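Local coordinates for LupI (Flavobacterium sp. YS-80-122, PDB 6IY4), which probably inhibits metalloendopeptidases, acting as a small periplasmic protease inhibitor of the Inh family, at residues 48-51 and 56-59. Residues are numbered along the deposited sequence; the frame is centred on the assembly and turned at random.
Sequences TTWS and GLLL
Two backbone hydrogen bonds join Ser51 to Leu58 and identify them as a hydrogen-bonded antiparallel pair. Ser51 N donates its N-H to Leu58 O, 2.9 Å away, with the donor lying in the carbonyl plane. The return bond, from Leu58 N to Ser51 O, is 2.8 Å long and nearly straight, at 169° on the hydrogen. One residue along, Trp50 and Leu59 form the non-hydrogen-bonded pair, with their CA atoms 4.5 Å apart. Here Leu58 O has a second visitor: Trp50 CA approaches it to 3.1 Å, a CA-H...O contact that is well bent at the hydrogen, so one carbonyl oxygen receives both an N-H and a C-H.

The strand axes run at 157° to each other, as expected of the twisted beta hairpin formed by strands 49-53 and 56-60. The first of these is an outermost strand of the antiparallel sheet that builds the Inh fold; the second also bonds to strand 66-74. Toward the start of the hairpin, Thr48 and Thr49 both face Ile60, which defines a classic beta bulge.

Apolar contacts gather on the face that carries Trp50 and Leu59. Leu57 brings its CD1 methyl obliquely to the indole, 3.7 Å from Trp50 CE3, its CG lying opposite the backbone N (chi1 178°). The same methyl also lies 3.5 Å from Ser51 O, beside the interstrand bond. Leu59 meets the base of the tryptophan rather than its ring, its CD2 standing 4.1 Å from Trp50 CB. Beyond the hairpin, Trp50 NE1 is hydrogen-bonded to Thr31 O, which ties down the nitrogen side of the indole, while Pro3 and Val6 of helix 3-6 pack against this side chain.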
loop_
_atom_site.group_PDB
_atom_site.type_symbol
_atom_site.label_atom_id
_atom_site.label_comp_id
_atom_site.label_asym_id
_atom_site.label_seq_id
_atom_site.Cartn_x
_atom_site.Cartn_y
_atom_site.Cartn_z
ATOM N N THR A 48 -8.421 -4.038 -2.605
ATOM C CA THR A 48 -9.629 -3.964 -1.745
ATOM C C THR A 48 -9.289 -4.422 -0.336
ATOM O O THR A 48 -10.038 -4.045 0.588
ATOM C CB THR A 48 -10.796 -4.775 -2.331
ATOM O OG1 THR A 48 -10.396 -6.138 -2.474
ATOM C CG2 THR A 48 -11.243 -4.223 -3.666
ATOM N N THR A 49 -8.258 -5.255 -0.135
ATOM C CA THR A 49 -7.840 -5.666 1.205
ATOM C C THR A 49 -6.315 -5.689 1.283
ATOM O O THR A 49 -5.639 -5.441 0.285
ATOM C CB THR A 49 -8.413 -7.004 1.642
ATOM O OG1 THR A 49 -7.898 -8.054 0.812
ATOM C CG2 THR A 49 -9.927 -7.017 1.566
ATOM N N TRP A 50 -5.826 -5.867 2.492
ATOM C CA TRP A 50 -4.373 -5.930 2.728
ATOM C C TRP A 50 -4.076 -6.976 3.778
ATOM O O TRP A 50 -4.920 -7.287 4.591
ATOM C CB TRP A 50 -3.824 -4.545 3.080
ATOM C CG TRP A 50 -4.467 -3.906 4.271
ATOM C CD1 TRP A 50 -5.550 -3.079 4.300
ATOM C CD2 TRP A 50 -3.996 -4.006 5.630
ATOM N NE1 TRP A 50 -5.801 -2.688 5.578
ATOM C CE2 TRP A 50 -4.860 -3.226 6.420
ATOM C CE3 TRP A 50 -2.953 -4.695 6.261
ATOM C CZ2 TRP A 50 -4.701 -3.100 7.800
ATOM C CZ3 TRP A 50 -2.771 -4.548 7.627
ATOM C CH2 TRP A 50 -3.646 -3.774 8.393
ATOM N N SER A 51 -2.825 -7.430 3.802
ATOM C CA SER A 51 -2.386 -8.424 4.794
ATOM C C SER A 51 -0.911 -8.254 5.057
ATOM O O SER A 51 -0.102 -8.280 4.136
ATOM C CB SER A 51 -2.676 -9.813 4.314
ATOM O OG SER A 51 -2.456 -10.738 5.363
ATOM N N GLY A 56 6.959 -7.552 5.187
ATOM C CA GLY A 56 6.346 -6.700 4.167
ATOM C C GLY A 56 4.842 -6.717 4.264
ATOM O O GLY A 56 4.280 -6.949 5.369
ATOM N N LEU A 57 4.205 -6.360 3.162
ATOM C CA LEU A 57 2.767 -6.135 3.146
ATOM C C LEU A 57 2.206 -6.551 1.795
ATOM O O LEU A 57 2.799 -6.192 0.764
ATOM C CB LEU A 57 2.529 -4.650 3.393
ATOM C CG LEU A 57 1.073 -4.184 3.371
ATOM C CD1 LEU A 57 0.333 -4.797 4.542
ATOM C CD2 LEU A 57 0.954 -2.676 3.456
ATOM N N LEU A 58 1.050 -7.200 1.785
ATOM C CA LEU A 58 0.336 -7.547 0.538
ATOM C C LEU A 58 -0.866 -6.642 0.396
ATOM O O LEU A 58 -1.631 -6.569 1.340
ATOM C CB LEU A 58 -0.164 -8.984 0.580
ATOM C CG LEU A 58 0.885 -10.048 0.354
ATOM C CD1 LEU A 58 0.309 -11.383 0.763
ATOM C CD2 LEU A 58 1.341 -10.119 -1.099
ATOM N N LEU A 59 -0.966 -5.995 -0.739
ATOM C CA LEU A 59 -2.201 -5.336 -1.185
ATOM C C LEU A 59 -2.887 -6.333 -2.110
ATOM O O LEU A 59 -2.213 -6.883 -2.996
ATOM C CB LEU A 59 -1.878 -4.049 -1.925
ATOM C CG LEU A 59 -0.958 -3.050 -1.217
ATOM C CD1 LEU A 59 -0.851 -1.793 -2.045
ATOM C CD2 LEU A 59 -1.450 -2.757 0.194
#